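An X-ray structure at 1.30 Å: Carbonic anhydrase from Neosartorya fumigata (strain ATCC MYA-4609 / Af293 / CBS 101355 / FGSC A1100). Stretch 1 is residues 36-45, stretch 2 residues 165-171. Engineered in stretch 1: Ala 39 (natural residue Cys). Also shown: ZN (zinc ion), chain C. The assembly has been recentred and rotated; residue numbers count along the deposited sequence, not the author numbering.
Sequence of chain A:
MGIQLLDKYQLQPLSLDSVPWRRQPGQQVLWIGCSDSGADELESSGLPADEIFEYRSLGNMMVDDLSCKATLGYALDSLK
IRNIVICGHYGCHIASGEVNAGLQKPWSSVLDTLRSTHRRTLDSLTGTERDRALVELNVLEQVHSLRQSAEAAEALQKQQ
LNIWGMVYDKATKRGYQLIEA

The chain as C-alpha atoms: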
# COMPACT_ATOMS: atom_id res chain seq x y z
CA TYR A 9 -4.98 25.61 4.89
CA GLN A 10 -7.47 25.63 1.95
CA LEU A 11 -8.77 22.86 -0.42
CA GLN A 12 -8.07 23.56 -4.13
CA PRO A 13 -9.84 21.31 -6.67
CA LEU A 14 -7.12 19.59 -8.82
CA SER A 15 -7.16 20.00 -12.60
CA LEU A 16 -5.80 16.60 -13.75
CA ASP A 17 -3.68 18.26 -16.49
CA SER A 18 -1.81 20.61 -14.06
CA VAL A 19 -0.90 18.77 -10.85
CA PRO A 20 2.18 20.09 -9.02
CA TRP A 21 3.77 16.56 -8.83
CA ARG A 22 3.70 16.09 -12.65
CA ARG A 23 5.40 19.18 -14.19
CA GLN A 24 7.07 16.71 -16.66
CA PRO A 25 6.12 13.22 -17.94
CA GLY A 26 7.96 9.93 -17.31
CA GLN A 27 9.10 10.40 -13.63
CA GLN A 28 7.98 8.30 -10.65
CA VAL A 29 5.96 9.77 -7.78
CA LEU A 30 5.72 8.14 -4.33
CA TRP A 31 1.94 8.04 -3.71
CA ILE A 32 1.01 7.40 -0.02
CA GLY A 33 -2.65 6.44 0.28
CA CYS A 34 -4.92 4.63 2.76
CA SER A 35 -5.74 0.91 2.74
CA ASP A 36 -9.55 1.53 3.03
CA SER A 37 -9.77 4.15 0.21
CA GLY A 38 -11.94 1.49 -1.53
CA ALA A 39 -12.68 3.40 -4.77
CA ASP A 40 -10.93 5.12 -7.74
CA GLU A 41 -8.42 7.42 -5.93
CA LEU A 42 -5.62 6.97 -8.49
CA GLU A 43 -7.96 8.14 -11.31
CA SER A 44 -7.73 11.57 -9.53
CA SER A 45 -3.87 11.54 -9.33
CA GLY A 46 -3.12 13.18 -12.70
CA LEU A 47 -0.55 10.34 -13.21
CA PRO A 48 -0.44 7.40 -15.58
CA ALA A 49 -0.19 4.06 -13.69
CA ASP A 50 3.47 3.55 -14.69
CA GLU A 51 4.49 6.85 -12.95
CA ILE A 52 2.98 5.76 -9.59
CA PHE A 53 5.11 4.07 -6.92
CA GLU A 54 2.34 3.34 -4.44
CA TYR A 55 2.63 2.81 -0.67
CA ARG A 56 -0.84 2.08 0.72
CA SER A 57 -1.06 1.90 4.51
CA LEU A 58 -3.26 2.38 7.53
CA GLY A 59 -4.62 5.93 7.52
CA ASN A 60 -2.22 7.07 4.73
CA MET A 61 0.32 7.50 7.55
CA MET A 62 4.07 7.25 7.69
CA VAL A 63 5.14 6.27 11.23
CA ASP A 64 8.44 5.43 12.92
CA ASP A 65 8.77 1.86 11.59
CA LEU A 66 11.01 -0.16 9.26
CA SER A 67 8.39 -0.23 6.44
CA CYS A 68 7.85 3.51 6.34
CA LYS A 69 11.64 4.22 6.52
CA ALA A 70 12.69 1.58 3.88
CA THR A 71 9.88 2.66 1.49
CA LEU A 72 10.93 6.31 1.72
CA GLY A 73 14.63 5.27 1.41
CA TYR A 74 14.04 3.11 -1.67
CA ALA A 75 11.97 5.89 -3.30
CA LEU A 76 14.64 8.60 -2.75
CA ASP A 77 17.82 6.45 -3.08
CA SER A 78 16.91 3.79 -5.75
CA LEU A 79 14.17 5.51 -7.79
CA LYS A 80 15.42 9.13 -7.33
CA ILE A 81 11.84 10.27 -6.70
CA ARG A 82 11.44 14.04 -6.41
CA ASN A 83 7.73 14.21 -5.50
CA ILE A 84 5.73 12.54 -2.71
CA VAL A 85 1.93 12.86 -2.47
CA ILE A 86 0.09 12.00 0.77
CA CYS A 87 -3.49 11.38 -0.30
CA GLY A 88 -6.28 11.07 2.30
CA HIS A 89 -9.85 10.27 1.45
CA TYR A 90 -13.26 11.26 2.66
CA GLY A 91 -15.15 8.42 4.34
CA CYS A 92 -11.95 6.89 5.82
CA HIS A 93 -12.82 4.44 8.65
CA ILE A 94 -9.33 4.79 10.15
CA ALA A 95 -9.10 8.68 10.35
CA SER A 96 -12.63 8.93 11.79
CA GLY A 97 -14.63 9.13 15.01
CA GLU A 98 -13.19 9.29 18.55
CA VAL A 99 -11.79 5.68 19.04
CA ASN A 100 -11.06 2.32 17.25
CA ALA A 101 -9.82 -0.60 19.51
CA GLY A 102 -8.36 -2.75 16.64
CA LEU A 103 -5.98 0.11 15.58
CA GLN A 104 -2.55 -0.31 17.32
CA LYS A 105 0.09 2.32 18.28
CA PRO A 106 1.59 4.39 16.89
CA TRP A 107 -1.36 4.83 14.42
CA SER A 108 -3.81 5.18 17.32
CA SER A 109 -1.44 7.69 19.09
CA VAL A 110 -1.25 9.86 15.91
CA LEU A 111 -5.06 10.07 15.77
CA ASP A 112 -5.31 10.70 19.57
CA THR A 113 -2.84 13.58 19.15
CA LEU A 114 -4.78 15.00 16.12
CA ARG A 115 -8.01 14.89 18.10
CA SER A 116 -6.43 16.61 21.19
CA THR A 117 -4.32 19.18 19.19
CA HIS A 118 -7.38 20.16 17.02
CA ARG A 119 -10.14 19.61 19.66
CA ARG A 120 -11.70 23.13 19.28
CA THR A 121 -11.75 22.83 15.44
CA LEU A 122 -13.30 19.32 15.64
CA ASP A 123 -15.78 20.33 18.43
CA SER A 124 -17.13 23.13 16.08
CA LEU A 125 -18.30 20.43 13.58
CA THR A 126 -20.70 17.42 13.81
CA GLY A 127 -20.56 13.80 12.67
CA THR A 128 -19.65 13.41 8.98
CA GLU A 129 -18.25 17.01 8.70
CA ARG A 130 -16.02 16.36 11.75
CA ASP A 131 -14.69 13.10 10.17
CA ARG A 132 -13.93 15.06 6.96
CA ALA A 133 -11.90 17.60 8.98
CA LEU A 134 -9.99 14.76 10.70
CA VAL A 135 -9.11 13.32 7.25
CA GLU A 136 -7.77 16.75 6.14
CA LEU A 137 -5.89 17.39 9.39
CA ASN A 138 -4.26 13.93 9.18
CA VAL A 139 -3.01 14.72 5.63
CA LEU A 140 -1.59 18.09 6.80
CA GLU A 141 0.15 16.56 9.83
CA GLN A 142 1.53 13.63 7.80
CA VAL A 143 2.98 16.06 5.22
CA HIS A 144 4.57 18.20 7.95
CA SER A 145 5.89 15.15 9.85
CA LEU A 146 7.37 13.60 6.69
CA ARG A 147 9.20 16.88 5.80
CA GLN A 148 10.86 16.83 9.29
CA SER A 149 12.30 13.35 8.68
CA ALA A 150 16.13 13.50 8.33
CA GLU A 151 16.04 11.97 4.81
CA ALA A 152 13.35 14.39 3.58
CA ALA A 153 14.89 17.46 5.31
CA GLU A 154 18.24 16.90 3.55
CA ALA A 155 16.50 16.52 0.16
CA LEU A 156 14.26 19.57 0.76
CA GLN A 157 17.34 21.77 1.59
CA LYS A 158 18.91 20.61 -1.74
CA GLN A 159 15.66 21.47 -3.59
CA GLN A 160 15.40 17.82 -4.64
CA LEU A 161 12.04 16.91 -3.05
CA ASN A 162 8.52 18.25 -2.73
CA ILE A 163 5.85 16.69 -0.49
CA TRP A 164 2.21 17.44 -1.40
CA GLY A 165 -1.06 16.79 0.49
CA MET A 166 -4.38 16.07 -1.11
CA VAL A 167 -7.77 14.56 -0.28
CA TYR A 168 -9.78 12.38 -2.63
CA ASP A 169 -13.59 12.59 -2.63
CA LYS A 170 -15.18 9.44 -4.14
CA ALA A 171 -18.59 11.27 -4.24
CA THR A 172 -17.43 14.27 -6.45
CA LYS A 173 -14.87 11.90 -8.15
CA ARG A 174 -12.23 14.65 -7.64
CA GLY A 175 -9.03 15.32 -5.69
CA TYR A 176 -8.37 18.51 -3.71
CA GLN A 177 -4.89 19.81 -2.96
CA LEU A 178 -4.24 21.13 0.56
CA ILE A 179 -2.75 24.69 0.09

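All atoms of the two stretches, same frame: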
# COMPACT_ATOMS: atom_id res chain seq x y z
N ASP A 36 -8.07 1.67 3.21
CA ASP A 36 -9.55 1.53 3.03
C ASP A 36 -10.07 2.56 2.04
O ASP A 36 -11.30 2.73 1.97
CB ASP A 36 -10.30 1.53 4.37
CG ASP A 36 -10.27 2.85 5.11
OD1 ASP A 36 -9.95 3.90 4.49
OD2 ASP A 36 -10.63 2.90 6.28
N SER A 37 -9.26 3.13 1.16
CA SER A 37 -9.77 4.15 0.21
C SER A 37 -10.92 3.51 -0.58
O SER A 37 -11.93 4.17 -0.79
CB SER A 37 -8.66 4.68 -0.60
OG SER A 37 -9.10 5.69 -1.49
N GLY A 38 -10.77 2.30 -1.08
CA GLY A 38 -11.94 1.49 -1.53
C GLY A 38 -12.63 2.06 -2.74
O GLY A 38 -13.88 1.77 -2.88
N ALA A 39 -11.98 2.77 -3.62
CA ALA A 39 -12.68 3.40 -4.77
C ALA A 39 -11.68 3.66 -5.91
O ALA A 39 -10.92 2.74 -6.24
CB ALA A 39 -13.40 4.64 -4.28
N ASP A 40 -11.72 4.84 -6.52
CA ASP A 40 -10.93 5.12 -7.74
C ASP A 40 -9.97 6.27 -7.47
O ASP A 40 -9.80 7.16 -8.32
CB ASP A 40 -11.86 5.40 -8.93
CG ASP A 40 -12.84 4.29 -9.22
OD1 ASP A 40 -12.46 3.12 -9.05
OD2 ASP A 40 -13.93 4.62 -9.66
N GLU A 41 -9.33 6.32 -6.30
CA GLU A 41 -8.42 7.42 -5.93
C GLU A 41 -7.34 7.70 -6.97
O GLU A 41 -7.12 8.87 -7.30
CB GLU A 41 -7.77 7.03 -4.61
CG GLU A 41 -6.73 7.99 -4.09
CD GLU A 41 -6.17 7.43 -2.81
OE1 GLU A 41 -4.93 7.29 -2.72
OE2 GLU A 41 -6.95 7.23 -1.89
N LEU A 42 -6.72 6.69 -7.55
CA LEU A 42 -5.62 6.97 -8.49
C LEU A 42 -6.13 7.57 -9.81
O LEU A 42 -5.31 8.19 -10.51
CB LEU A 42 -4.80 5.70 -8.76
CG LEU A 42 -4.16 5.03 -7.54
CD1 LEU A 42 -3.31 3.84 -7.93
CD2 LEU A 42 -3.34 6.00 -6.71
N GLU A 43 -7.40 7.46 -10.12
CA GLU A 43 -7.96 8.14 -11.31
C GLU A 43 -7.98 9.64 -11.06
O GLU A 43 -8.08 10.41 -12.06
CB GLU A 43 -9.32 7.54 -11.68
CG GLU A 43 -9.14 6.29 -12.49
CD GLU A 43 -8.59 6.66 -13.86
OE1 GLU A 43 -7.65 5.99 -14.32
OE2 GLU A 43 -9.08 7.68 -14.45
N SER A 44 -7.80 10.13 -9.84
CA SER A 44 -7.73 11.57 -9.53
C SER A 44 -6.28 12.02 -9.28
O SER A 44 -6.11 13.11 -8.73
CB SER A 44 -8.64 11.89 -8.39
OG SER A 44 -10.00 11.81 -8.78
N SER A 45 -5.29 11.21 -9.63
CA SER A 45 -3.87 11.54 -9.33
C SER A 45 -3.25 12.44 -10.39
O SER A 45 -2.20 13.05 -10.11
CB SER A 45 -3.05 10.30 -9.22
OG SER A 45 -2.96 9.62 -10.46
N GLY A 165 0.12 17.41 -0.12
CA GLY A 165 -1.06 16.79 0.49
C GLY A 165 -2.26 16.95 -0.39
O GLY A 165 -2.49 18.04 -0.96
N MET A 166 -3.07 15.91 -0.47
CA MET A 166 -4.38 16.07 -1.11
C MET A 166 -5.39 15.18 -0.42
O MET A 166 -5.03 14.30 0.37
CB MET A 166 -4.32 15.78 -2.58
CG MET A 166 -3.94 14.42 -2.86
SD MET A 166 -4.25 13.91 -4.57
CE MET A 166 -6.04 13.72 -4.62
N VAL A 167 -6.66 15.44 -0.70
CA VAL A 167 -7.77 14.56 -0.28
C VAL A 167 -8.62 14.19 -1.47
O VAL A 167 -8.94 15.06 -2.30
CB VAL A 167 -8.61 15.20 0.80
CG1 VAL A 167 -9.63 14.24 1.32
CG2 VAL A 167 -7.79 15.79 1.90
N TYR A 168 -8.94 12.93 -1.57
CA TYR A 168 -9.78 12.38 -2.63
C TYR A 168 -11.20 12.23 -2.11
O TYR A 168 -11.43 11.71 -1.04
CB TYR A 168 -9.21 11.05 -3.05
CG TYR A 168 -10.14 10.18 -3.83
CD1 TYR A 168 -10.62 10.55 -5.06
CD2 TYR A 168 -10.48 8.92 -3.35
CE1 TYR A 168 -11.51 9.72 -5.77
CE2 TYR A 168 -11.30 8.05 -4.05
CZ TYR A 168 -11.83 8.49 -5.26
OH TYR A 168 -12.65 7.62 -5.97
N ASP A 169 -12.14 12.70 -2.94
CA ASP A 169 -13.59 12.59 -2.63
C ASP A 169 -14.27 11.67 -3.64
O ASP A 169 -14.41 12.07 -4.82
CB ASP A 169 -14.20 14.00 -2.71
CG ASP A 169 -15.63 14.06 -2.22
OD1 ASP A 169 -16.36 13.07 -2.42
OD2 ASP A 169 -15.97 15.11 -1.61
N LYS A 170 -14.62 10.45 -3.22
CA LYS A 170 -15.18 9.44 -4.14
C LYS A 170 -16.60 9.86 -4.56
O LYS A 170 -17.08 9.26 -5.50
CB LYS A 170 -15.11 8.04 -3.55
CG LYS A 170 -15.93 7.82 -2.31
CD LYS A 170 -15.86 6.40 -1.83
CE LYS A 170 -16.52 6.16 -0.48
NZ LYS A 170 -15.82 6.83 0.63
N ALA A 171 -17.21 10.83 -3.90
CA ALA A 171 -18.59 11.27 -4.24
C ALA A 171 -18.54 12.28 -5.40
O ALA A 171 -19.31 12.10 -6.39
CB ALA A 171 -19.31 11.74 -3.00
ZN ZN C . -8.80 5.40 4.89
O HOH W 1 -12.86 6.79 -0.30
O HOH W 2 -14.05 4.14 1.16

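A single aromatic side chain can organise a loop if the backbone of that loop offers it both an amide to bond and a CH group to rest on the ring face. The carbonic anhydrase from Neosartorya fumigata provides a compact example. Residues 36–45, a loop containing a short 3-10 segment at 41–43, fold against residues 165–171, the end of a strand and the turn that follows it. The two are far apart in sequence, and they bury 333 Å² between them, with Tyr 168 contributing more than any other residue. No strand pairing joins the backbones: the CA atoms of Glu 41 and Tyr 168 lie 6.1 Å apart, those of Ala 39 and Lys 170 6.6 Å, and the ring of Tyr 168 reaches across to the loop.

The loop begins at the metal. Asp 36 OD1 binds ZN at 1.9 Å, the remaining three ligand atoms coming from elsewhere in the structure, and the residue makes no direct contact with the strand. Ser 37 is the first to reach it, its OG lying 4.0 Å from Tyr 168 CD2. The same OG donates a hydrogen bond to Glu 41 OE2 at 2.7 Å, tying the start of the loop to its 3-10 segment. The carbonyl of Ser 37 makes a more indirect link: Ser 37 O lies 2.8 Å from water 1, which accepts from Lys 170 NZ at 3.1 Å. Water 2 repeats the bridge, 2.9 Å from Ser 37 O and, by a weak bond, 3.3 Å from Lys 170 NZ. The amine end of the lysine thus reaches the loop through water.

Gly 38 has a positive phi of 67°, a conformation that favours glycine, and a CB there would be crowded by Asp 36 O. Next comes Ala 39, an engineered residue replacing the natural Cys. Its methyl points toward the strand, with CB 3.5 Å from Tyr 168 OH, near the plane of the ring at its edge, and 3.9 Å from Lys 170 CB.

At Asp 40 comes the direct polar contact. Its backbone N donates to Tyr 168 OH at 3.0 Å with an angle of 147°, the one direct hydrogen bond between the stretches. Because the donor is a main-chain amide, the bond anchors the loop backbone at this point. Glu 41 follows over the ring face: its CA sits 3.5 Å from the centroid of the Tyr 168 ring and only 10° off the normal, so a weakly polarised CH group meets the pi cloud almost squarely.

Leu 42 points away and Glu 43 leads outward, while backbone bonds from Glu 43 N to Asp 40 O (3.0 Å) and from Ser 44 N to Glu 41 O (2.9 Å) hold the turn. Ser 44 then faces the strand again, its OG 4.0 Å from Tyr 168 CE1 and its O 4.2 Å from Met 166 CE; both are van der Waals packing against carbon, with no hydrogen bond. Ser 45 ends the stretch, donating from OG to Leu 42 O at 2.8 Å.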